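Local coordinates for cyclohexadienyl dehydratase (Synthetic construct, PDB 5JOS), which probably converts prephenate to phenylpyruvate and arogenate to phenylalanine, as a reconstructed ancestral cyclohexadienyl dehydratase built on a periplasmic solute-binding fold, at residues F109-P113 / P203-S207; L74-L78 / Y211-K215. One frame throughout, in Å; residues are numbered along the deposited sequence.

Contact 1 of 2, residues F109-P113 / P203-S207; sequences FGKTP and PFTHS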
loop_
_atom_site.group_PDB
_atom_site.type_symbol
_atom_site.label_atom_id
_atom_site.label_comp_id
_atom_site.label_asym_id
_atom_site.label_seq_id
_atom_site.Cartn_x
_atom_site.Cartn_y
_atom_site.Cartn_z
ATOM N N PHE A 109 4.689 -0.011 3.926
ATOM C CA PHE A 109 4.681 -1.413 4.157
ATOM C C PHE A 109 6.062 -2.009 4.218
ATOM O O PHE A 109 7.021 -1.335 3.915
ATOM C CB PHE A 109 3.815 -2.089 3.075
ATOM C CG PHE A 109 4.405 -2.137 1.694
ATOM C CD1 PHE A 109 4.214 -1.090 0.808
ATOM C CD2 PHE A 109 5.038 -3.232 1.256
ATOM C CE1 PHE A 109 4.743 -1.146 -0.460
ATOM C CE2 PHE A 109 5.568 -3.314 -0.016
ATOM C CZ PHE A 109 5.403 -2.267 -0.885
ATOM N N GLY A 110 6.166 -3.276 4.655
ATOM C CA GLY A 110 7.384 -4.044 4.520
ATOM C C GLY A 110 7.230 -5.338 5.244
ATOM O O GLY A 110 6.736 -6.276 4.673
ATOM N N LYS A 111 7.658 -5.363 6.499
ATOM C CA LYS A 111 7.332 -6.405 7.424
ATOM C C LYS A 111 6.235 -5.939 8.364
ATOM O O LYS A 111 6.226 -4.802 8.764
ATOM C CB LYS A 111 8.561 -6.757 8.242
ATOM C CG LYS A 111 9.807 -7.169 7.434
ATOM C CD LYS A 111 9.560 -8.345 6.533
ATOM C CE LYS A 111 10.807 -8.850 5.801
ATOM N NZ LYS A 111 10.278 -9.905 4.816
ATOM N N THR A 112 5.366 -6.877 8.733
ATOM C CA THR A 112 4.237 -6.600 9.589
ATOM C C THR A 112 4.142 -7.820 10.562
ATOM O O THR A 112 4.134 -8.992 10.123
ATOM C CB THR A 112 2.932 -6.499 8.768
ATOM O OG1 THR A 112 2.990 -5.342 7.916
ATOM C CG2 THR A 112 1.694 -6.281 9.638
ATOM N N PRO A 113 4.136 -7.559 11.865
ATOM C CA PRO A 113 3.798 -8.682 12.746
ATOM C C PRO A 113 2.363 -9.181 12.613
ATOM O O PRO A 113 1.348 -8.421 12.539
ATOM C CB PRO A 113 3.977 -8.105 14.129
ATOM C CG PRO A 113 3.676 -6.650 13.973
ATOM C CD PRO A 113 3.999 -6.264 12.565
ATOM N N PRO A 203 11.302 0.151 12.361
ATOM C CA PRO A 203 12.046 -0.349 11.239
ATOM C C PRO A 203 11.240 -1.362 10.423
ATOM O O PRO A 203 11.761 -1.976 9.511
ATOM C CB PRO A 203 13.260 -1.005 11.940
ATOM C CG PRO A 203 12.692 -1.543 13.240
ATOM C CD PRO A 203 11.736 -0.439 13.657
ATOM N N PHE A 204 9.981 -1.619 10.767
ATOM C CA PHE A 204 9.255 -2.726 10.096
ATOM C C PHE A 204 8.980 -2.379 8.612
ATOM O O PHE A 204 9.234 -3.176 7.708
ATOM C CB PHE A 204 7.944 -3.003 10.816
ATOM C CG PHE A 204 8.088 -3.666 12.156
ATOM C CD1 PHE A 204 8.376 -2.943 13.314
ATOM C CD2 PHE A 204 7.920 -5.039 12.282
ATOM C CE1 PHE A 204 8.525 -3.601 14.561
ATOM C CE2 PHE A 204 8.033 -5.687 13.514
ATOM C CZ PHE A 204 8.331 -4.965 14.656
ATOM N N THR A 205 8.515 -1.159 8.399
ATOM C CA THR A 205 8.182 -0.661 7.068
ATOM C C THR A 205 9.451 -0.337 6.310
ATOM O O THR A 205 10.413 -0.006 6.912
ATOM C CB THR A 205 7.368 0.594 7.130
ATOM O OG1 THR A 205 8.076 1.558 7.833
ATOM C CG2 THR A 205 6.083 0.369 7.810
ATOM N N HIS A 206 9.476 -0.593 5.008
ATOM C CA HIS A 206 10.659 -0.296 4.201
ATOM C C HIS A 206 10.298 0.199 2.836
ATOM O O HIS A 206 11.153 0.504 2.062
ATOM C CB HIS A 206 11.624 -1.504 4.070
ATOM C CG HIS A 206 11.025 -2.754 3.510
ATOM N ND1 HIS A 206 10.349 -2.819 2.309
ATOM C CD2 HIS A 206 11.067 -4.022 3.975
ATOM C CE1 HIS A 206 9.933 -4.049 2.104
ATOM N NE2 HIS A 206 10.387 -4.798 3.088
ATOM N N SER A 207 9.027 0.172 2.495
ATOM C CA SER A 207 8.578 0.651 1.254
ATOM C C SER A 207 7.298 1.498 1.351
ATOM O O SER A 207 6.669 1.615 2.378
ATOM C CB SER A 207 8.329 -0.485 0.279
ATOM O OG SER A 207 9.441 -1.334 0.198
HETATM O O HOH W 1 9.909 -7.503 2.827
#
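Phe204 opens the pairing: its O accepts a hydrogen bond from Lys111 N (3.0 Å), and its ring CD2 touches Pro113 CD (4.1 Å). Thr205 lies opposite Gly110 as an antiparallel non-hydrogen-bonded pair. His206 and Ser207 then both face Phe109, a classic beta bulge: His206 N (2.8 Å) and Ser207 N (2.9 Å) share Phe109 O. The His206 ring lies flat on Gly110 CA, a CH-pi contact. A CB on Gly110 would clash with Phe204 O and with that ring. One water joins His206 NE2 to Lys111 NZ, which also binds Asn144 and forms a salt bridge with Asp181. Ser207 O closes the ladder by accepting from Phe109 N (3.0 Å), and Ser207 CB sits over the face of the Phe109 ring. The chain turns at Gly110 from strand 107-109, paired with strand 205-213, into strand 111-116 of the five-stranded sheet, consistent with an interdomain crossover. Helix 126-129 packs on Phe204 and Pro113.

Contact 2 of 2, residues L74-L78 / Y211-K215; sequences LMSDL and YMMPK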
loop_
_atom_site.group_PDB
_atom_site.type_symbol
_atom_site.label_atom_id
_atom_site.label_comp_id
_atom_site.label_asym_id
_atom_site.label_seq_id
_atom_site.Cartn_x
_atom_site.Cartn_y
_atom_site.Cartn_z
ATOM N N LEU A 74 3.763 -0.126 -18.077
ATOM C CA LEU A 74 3.298 0.954 -17.217
ATOM C C LEU A 74 4.098 2.231 -17.443
ATOM O O LEU A 74 3.553 3.345 -17.482
ATOM C CB LEU A 74 3.532 0.549 -15.797
ATOM C CG LEU A 74 3.146 1.493 -14.682
ATOM C CD1 LEU A 74 1.622 1.701 -14.678
ATOM C CD2 LEU A 74 3.592 0.967 -13.316
ATOM N N MET A 75 5.417 2.076 -17.512
ATOM C CA MET A 75 6.274 3.236 -17.519
ATOM C C MET A 75 6.212 3.857 -18.893
ATOM O O MET A 75 6.164 5.079 -18.968
ATOM C CB MET A 75 7.745 2.900 -17.129
ATOM C CG MET A 75 7.943 2.323 -15.699
ATOM S SD MET A 75 6.978 3.370 -14.506
ATOM C CE MET A 75 7.667 5.007 -15.024
ATOM N N SER A 76 6.215 3.048 -19.954
ATOM C CA SER A 76 6.213 3.657 -21.300
ATOM C C SER A 76 4.843 4.250 -21.617
ATOM O O SER A 76 4.789 5.318 -22.211
ATOM C CB SER A 76 6.709 2.688 -22.399
ATOM O OG SER A 76 5.879 1.581 -22.363
ATOM N N ASP A 77 3.746 3.604 -21.204
ATOM C CA ASP A 77 2.422 4.216 -21.322
ATOM C C ASP A 77 2.365 5.561 -20.622
ATOM O O ASP A 77 1.895 6.569 -21.163
ATOM C CB ASP A 77 1.318 3.336 -20.748
ATOM C CG ASP A 77 1.057 2.145 -21.605
ATOM O OD1 ASP A 77 1.620 2.083 -22.713
ATOM O OD2 ASP A 77 0.384 1.217 -21.146
ATOM N N LEU A 78 2.894 5.604 -19.415
ATOM C CA LEU A 78 2.899 6.868 -18.701
ATOM C C LEU A 78 3.694 7.912 -19.485
ATOM O O LEU A 78 3.260 9.041 -19.645
ATOM C CB LEU A 78 3.512 6.699 -17.320
ATOM C CG LEU A 78 3.574 7.999 -16.483
ATOM C CD1 LEU A 78 2.172 8.486 -16.222
ATOM C CD2 LEU A 78 4.277 7.866 -15.158
ATOM N N TYR A 211 0.975 7.444 -5.935
ATOM C CA TYR A 211 0.377 7.629 -7.276
ATOM C C TYR A 211 1.428 8.205 -8.243
ATOM O O TYR A 211 2.113 9.130 -7.947
ATOM C CB TYR A 211 -0.918 8.436 -7.215
ATOM C CG TYR A 211 -1.894 7.799 -6.235
ATOM C CD1 TYR A 211 -2.295 6.526 -6.383
ATOM C CD2 TYR A 211 -2.353 8.487 -5.148
ATOM C CE1 TYR A 211 -3.166 5.940 -5.473
ATOM C CE2 TYR A 211 -3.258 7.927 -4.259
ATOM C CZ TYR A 211 -3.609 6.637 -4.401
ATOM O OH TYR A 211 -4.423 6.028 -3.467
ATOM N N MET A 212 1.508 7.622 -9.414
ATOM C CA MET A 212 2.578 7.923 -10.316
ATOM C C MET A 212 2.133 8.855 -11.403
ATOM O O MET A 212 1.132 8.595 -12.061
ATOM C CB MET A 212 3.028 6.624 -10.950
ATOM C CG MET A 212 4.477 6.569 -11.296
ATOM S SD MET A 212 5.140 5.005 -11.946
ATOM C CE MET A 212 3.995 4.434 -13.141
ATOM N N MET A 213 2.886 9.939 -11.578
ATOM C CA MET A 213 2.568 11.032 -12.507
ATOM C C MET A 213 3.724 11.305 -13.498
ATOM O O MET A 213 4.897 11.046 -13.158
ATOM C CB MET A 213 2.284 12.336 -11.687
ATOM C CG MET A 213 0.867 12.335 -11.141
ATOM S SD MET A 213 0.457 13.530 -9.841
ATOM C CE MET A 213 1.240 12.648 -8.562
ATOM N N PRO A 214 3.423 11.803 -14.702
ATOM C CA PRO A 214 4.558 12.122 -15.601
ATOM C C PRO A 214 5.373 13.251 -15.014
ATOM O O PRO A 214 4.871 14.121 -14.352
ATOM C CB PRO A 214 3.891 12.526 -16.920
ATOM C CG PRO A 214 2.514 12.928 -16.534
ATOM C CD PRO A 214 2.130 12.105 -15.341
ATOM N N LYS A 215 6.676 13.151 -15.152
ATOM C CA LYS A 215 7.608 14.196 -14.703
ATOM C C LYS A 215 7.367 15.600 -15.239
ATOM O O LYS A 215 6.938 15.833 -16.393
ATOM C CB LYS A 215 9.046 13.810 -15.035
ATOM C CG LYS A 215 9.759 12.949 -13.979
ATOM C CD LYS A 215 11.183 12.783 -14.497
ATOM C CE LYS A 215 12.229 12.797 -13.421
ATOM N NZ LYS A 215 11.963 11.666 -12.536
#
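The segment 74-78 is one turn of helix, with Leu78 N bonded to Leu74 O (3.0 Å). The segment 211-215 is extended at Met212 and Met213 and continues through Pro214 to Lys215. The two backbones approach most closely at Leu78 and Pro214, whose CA atoms are 6.3 Å apart. They exchange no hydrogen bonds, so the contact rests on apolar side chains.

Met212 points toward the helix and has the largest area covered across the contact, 93 Å². Its CE lies 3.4 Å from Leu74 CG, 3.4 Å from Met75 SD and 4.0 Å from Leu78 CD2. One methyl group thus fits among three residues on the same face of the helix. Leu74 and Leu78 are four residues apart and share a rotamer, so their side chains point the same way, and Met212 CE enters the gap between them. Leu78 also reaches further along the segment 211-215: its CD1 meets Pro214 CD at 3.7 Å, and its CD2 lies 3.8 Å from Met213 O. The Met213 side chain points away from helix 74-79.

Here strand 205-213 has backbone bonds from Met212 to Ala86 and from Met213 to Asp101, in strands 85-86 and 101-102. Helix 74-79 covers the Met212 side, while Met213 packs on helix 218-233. The strand is therefore held between two helices, a layered alpha/beta arrangement.

Both contacts use strand 205-213, one near each end, and their centres are 25 Å apart. Contact 1 is nested within the chain loop closed by contact 2. The segments meet through sequence alone and do not otherwise touch. Contact 1 is a backbone ladder at the apparent crossover between lobes; contact 2 is apolar helix-on-strand packing inside one lobe. A citrate, probably from the crystallisation liquor, lies about 4 Å from the Lys111 side chain, so contact 1 borders a possible ligand pocket, as expected for the cleft of a solute-binding fold. The sodium ion, held by Ala189, His192 and Leu195, is about 13 Å from the Pro113 side chain.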